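Local coordinates for protein telomerase reverse transcriptase (Candida albicans SC5314, PDB 6ZDQ) that probably elongates telomeres as the reverse transcriptase subunit of telomerase, copying a template within the enzyme's RNA onto chromosome ends, at residues V100-I105 against R129-K134. Sequence-based numbering, arbitrary orientation.
Sequences VSNKKI and RGIRLK. With nucleotides of chain B.
In the telomerase RNA-binding domain, the loop 129-134 is held between helix 99-115 and the backbone of the bound RNA. The close-packed part is built on Asn102, whose carboxamide grips Arg132 by both main-chain polar groups. Asn102 OD1 accepts from Arg132 N at 3.0 Å, the donor standing above the carbonyl plane, while Asn102 ND2 donates to Arg132 O at 2.9 Å, on a lone pair of the acceptor. Two bonds to one residue fix the amide's rotation, and CG2 of Ile131, whose side chain also meets Leu162 of helix 148-177, lies 3.6 Å from Asn102 ND2.

Packing is sparser one turn on: the CD1 tip of Ile105 rests against Gly130 O, and the Ile105 and Ile131 side chains run antiparallel, Ile105 CG2 4.1 Å from Ile131 CG1. Exposed Ser101 barely touches the loop.

On the polar, RNA-facing side, Arg132, bent at chi2 (-59°), carries its guanidinium away from the helix, NH1 reaching 2.6 Å from OP1 of U59 of chain B. Gly130 N donates to O2' of A58 and Leu133 N to O3' of U59, both of chain B. The N-H of Lys134 donates an almost straight hydrogen bond (176°) to OP1 of G60 of chain B, N to OP1 3.0 Å.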
loop_
_atom_site.group_PDB
_atom_site.type_symbol
_atom_site.label_atom_id
_atom_site.label_comp_id
_atom_site.label_asym_id
_atom_site.label_seq_id
_atom_site.Cartn_x
_atom_site.Cartn_y
_atom_site.Cartn_z
ATOM N N VAL A 100 35.927 -15.486 8.337
ATOM C CA VAL A 100 36.123 -14.083 7.981
ATOM C C VAL A 100 35.401 -13.746 6.681
ATOM O O VAL A 100 34.664 -12.756 6.604
ATOM C CB VAL A 100 37.626 -13.761 7.886
ATOM C CG1 VAL A 100 37.833 -12.318 7.449
ATOM C CG2 VAL A 100 38.310 -14.027 9.217
ATOM N N SER A 101 35.613 -14.555 5.638
ATOM C CA SER A 101 35.062 -14.236 4.322
ATOM C C SER A 101 33.536 -14.218 4.335
ATOM O O SER A 101 32.917 -13.315 3.759
ATOM C CB SER A 101 35.584 -15.229 3.284
ATOM O OG SER A 101 35.286 -16.561 3.661
ATOM N N ASN A 102 32.910 -15.205 4.985
ATOM C CA ASN A 102 31.450 -15.223 5.059
ATOM C C ASN A 102 30.914 -14.080 5.915
ATOM O O ASN A 102 29.817 -13.576 5.648
ATOM C CB ASN A 102 30.952 -16.564 5.604
ATOM C CG ASN A 102 31.166 -17.710 4.632
ATOM O OD1 ASN A 102 31.410 -17.498 3.443
ATOM N ND2 ASN A 102 31.069 -18.935 5.135
ATOM N N LYS A 103 31.658 -13.674 6.948
ATOM C CA LYS A 103 31.204 -12.588 7.811
ATOM C C LYS A 103 31.014 -11.296 7.024
ATOM O O LYS A 103 30.074 -10.536 7.281
ATOM C CB LYS A 103 32.190 -12.378 8.960
ATOM C CG LYS A 103 31.757 -11.330 9.977
ATOM C CD LYS A 103 32.752 -11.218 11.123
ATOM C CE LYS A 103 32.317 -10.166 12.134
ATOM N NZ LYS A 103 33.280 -10.040 13.265
ATOM N N LYS A 104 31.910 -11.021 6.075
ATOM C CA LYS A 104 31.752 -9.841 5.232
ATOM C C LYS A 104 30.508 -9.949 4.361
ATOM O O LYS A 104 29.746 -8.984 4.231
ATOM C CB LYS A 104 32.995 -9.641 4.368
ATOM C CG LYS A 104 34.293 -9.725 5.146
ATOM C CD LYS A 104 35.495 -9.445 4.265
ATOM C CE LYS A 104 36.790 -9.657 5.032
ATOM N NZ LYS A 104 36.825 -8.866 6.295
ATOM N N ILE A 105 30.287 -11.119 3.757
ATOM C CA ILE A 105 29.119 -11.312 2.901
ATOM C C ILE A 105 27.837 -11.220 3.719
ATOM O O ILE A 105 26.875 -10.554 3.322
ATOM C CB ILE A 105 29.216 -12.654 2.155
ATOM C CG1 ILE A 105 30.439 -12.664 1.239
ATOM C CG2 ILE A 105 27.954 -12.904 1.356
ATOM C CD1 ILE A 105 30.660 -13.979 0.542
ATOM N N ARG A 129 23.416 -16.299 -1.108
ATOM C CA ARG A 129 24.289 -16.800 -2.159
ATOM C C ARG A 129 25.737 -16.390 -1.902
ATOM O O ARG A 129 26.024 -15.403 -1.219
ATOM C CB ARG A 129 23.833 -16.293 -3.530
ATOM C CG ARG A 129 24.253 -14.865 -3.851
ATOM C CD ARG A 129 23.626 -14.367 -5.151
ATOM N NE ARG A 129 23.696 -15.351 -6.231
ATOM C CZ ARG A 129 22.646 -16.012 -6.712
ATOM N NH1 ARG A 129 21.437 -15.792 -6.212
ATOM N NH2 ARG A 129 22.801 -16.890 -7.694
ATOM N N GLY A 130 26.655 -17.179 -2.459
ATOM C CA GLY A 130 28.072 -16.902 -2.339
ATOM C C GLY A 130 28.678 -17.181 -0.984
ATOM O O GLY A 130 29.828 -16.797 -0.746
ATOM N N ILE A 131 27.953 -17.846 -0.092
ATOM C CA ILE A 131 28.452 -18.159 1.243
ATOM C C ILE A 131 29.093 -19.539 1.215
ATOM O O ILE A 131 28.462 -20.520 0.802
ATOM C CB ILE A 131 27.323 -18.091 2.283
ATOM C CG1 ILE A 131 26.823 -16.653 2.429
ATOM C CG2 ILE A 131 27.792 -18.638 3.619
ATOM C CD1 ILE A 131 25.695 -16.497 3.420
ATOM N N ARG A 132 30.346 -19.617 1.653
ATOM C CA ARG A 132 31.090 -20.870 1.633
ATOM C C ARG A 132 30.552 -21.805 2.712
ATOM O O ARG A 132 30.667 -21.521 3.907
ATOM C CB ARG A 132 32.578 -20.602 1.837
ATOM C CG ARG A 132 33.243 -19.818 0.714
ATOM C CD ARG A 132 33.109 -20.534 -0.621
ATOM N NE ARG A 132 34.058 -20.031 -1.610
ATOM C CZ ARG A 132 33.856 -18.954 -2.365
ATOM N NH1 ARG A 132 32.734 -18.257 -2.244
ATOM N NH2 ARG A 132 34.778 -18.574 -3.237
ATOM N N LEU A 133 29.953 -22.921 2.289
ATOM C CA LEU A 133 29.470 -23.917 3.241
ATOM C C LEU A 133 30.616 -24.600 3.977
ATOM O O LEU A 133 30.455 -24.994 5.139
ATOM C CB LEU A 133 28.610 -24.957 2.518
ATOM C CG LEU A 133 28.058 -26.112 3.356
ATOM C CD1 LEU A 133 26.554 -25.973 3.548
ATOM C CD2 LEU A 133 28.416 -27.450 2.722
ATOM N N LYS A 134 31.768 -24.762 3.318
ATOM C CA LYS A 134 32.900 -25.449 3.935
ATOM C C LYS A 134 33.359 -24.763 5.216
ATOM O O LYS A 134 33.794 -25.437 6.158
ATOM C CB LYS A 134 34.063 -25.541 2.944
ATOM C CG LYS A 134 34.510 -24.192 2.395
ATOM C CD LYS A 134 35.932 -24.228 1.858
ATOM C CE LYS A 134 36.390 -22.837 1.444
ATOM N NZ LYS A 134 37.825 -22.806 1.056
ATOM P P U B 59 29.888 -19.750 -4.630
ATOM O OP1 U B 59 30.689 -18.823 -3.796
ATOM O OP2 U B 59 30.452 -20.254 -5.907
ATOM O "O5'" U B 59 29.491 -21.008 -3.736
ATOM C "C5'" U B 59 28.819 -20.835 -2.498
ATOM C "C4'" U B 59 28.211 -22.126 -2.009
ATOM O "O4'" U B 59 27.160 -22.558 -2.913
ATOM C "C3'" U B 59 29.145 -23.321 -1.942
ATOM O "O3'" U B 59 29.981 -23.311 -0.799
ATOM C "C2'" U B 59 28.177 -24.496 -1.989
ATOM O "O2'" U B 59 27.560 -24.689 -0.725
ATOM C "C1'" U B 59 27.122 -23.971 -2.964
ATOM N N1 U B 59 27.388 -24.409 -4.354
ATOM C C2 U B 59 26.964 -25.672 -4.727
ATOM O O2 U B 59 26.381 -26.428 -3.967
ATOM N N3 U B 59 27.244 -26.023 -6.024
ATOM C C4 U B 59 27.894 -25.258 -6.969
ATOM O O4 U B 59 28.072 -25.714 -8.100
ATOM C C5 U B 59 28.303 -23.966 -6.511
ATOM C C6 U B 59 28.043 -23.597 -5.252
ATOM P P G B 60 31.428 -24.005 -0.857
ATOM O OP1 G B 60 32.080 -23.795 0.457
ATOM O OP2 G B 60 32.115 -23.570 -2.100
ATOM O "O5'" G B 60 31.098 -25.556 -0.989
ATOM C "C5'" G B 60 31.927 -26.421 -1.747
ATOM C "C4'" G B 60 31.248 -27.745 -1.989
ATOM O "O4'" G B 60 30.105 -27.565 -2.866
ATOM C "C3'" G B 60 32.080 -28.805 -2.688
ATOM O "O3'" G B 60 32.974 -29.468 -1.815
ATOM C "C2'" G B 60 31.015 -29.717 -3.280
ATOM O "O2'" G B 60 30.467 -30.556 -2.275
ATOM C "C1'" G B 60 29.952 -28.701 -3.693
ATOM N N9 G B 60 30.102 -28.283 -5.100
ATOM C C8 G B 60 30.483 -27.045 -5.563
ATOM N N7 G B 60 30.526 -26.977 -6.867
ATOM C C5 G B 60 30.150 -28.244 -7.293
ATOM C C6 G B 60 30.013 -28.773 -8.604
ATOM O O6 G B 60 30.202 -28.211 -9.690
ATOM N N1 G B 60 29.611 -30.104 -8.575
ATOM C C2 G B 60 29.370 -30.834 -7.437
ATOM N N2 G B 60 28.989 -32.107 -7.616
ATOM N N3 G B 60 29.495 -30.353 -6.211
ATOM C C4 G B 60 29.884 -29.061 -6.214
ATOM P P A B 58 28.800 -18.650 -10.039
ATOM O OP1 A B 58 29.739 -17.522 -9.823
ATOM O OP2 A B 58 29.297 -19.915 -10.639
ATOM O "O5'" A B 58 28.121 -19.005 -8.645
ATOM C "C5'" A B 58 27.553 -17.985 -7.840
ATOM C "C4'" A B 58 26.814 -18.562 -6.661
ATOM O "O4'" A B 58 25.630 -19.264 -7.120
ATOM C "C3'" A B 58 27.567 -19.603 -5.849
ATOM O "O3'" A B 58 28.482 -19.030 -4.932
ATOM C "C2'" A B 58 26.438 -20.382 -5.186
ATOM O "O2'" A B 58 25.922 -19.668 -4.072
ATOM C "C1'" A B 58 25.383 -20.380 -6.292
ATOM N N9 A B 58 25.447 -21.602 -7.118
ATOM C C8 A B 58 26.084 -21.778 -8.321
ATOM N N7 A B 58 25.961 -22.988 -8.812
ATOM C C5 A B 58 25.192 -23.653 -7.867
ATOM C C6 A B 58 24.711 -24.971 -7.797
ATOM N N6 A B 58 24.944 -25.893 -8.733
ATOM N N1 A B 58 23.973 -25.316 -6.719
ATOM C C2 A B 58 23.741 -24.390 -5.779
ATOM N N3 A B 58 24.139 -23.120 -5.732
ATOM C C4 A B 58 24.870 -22.813 -6.818
#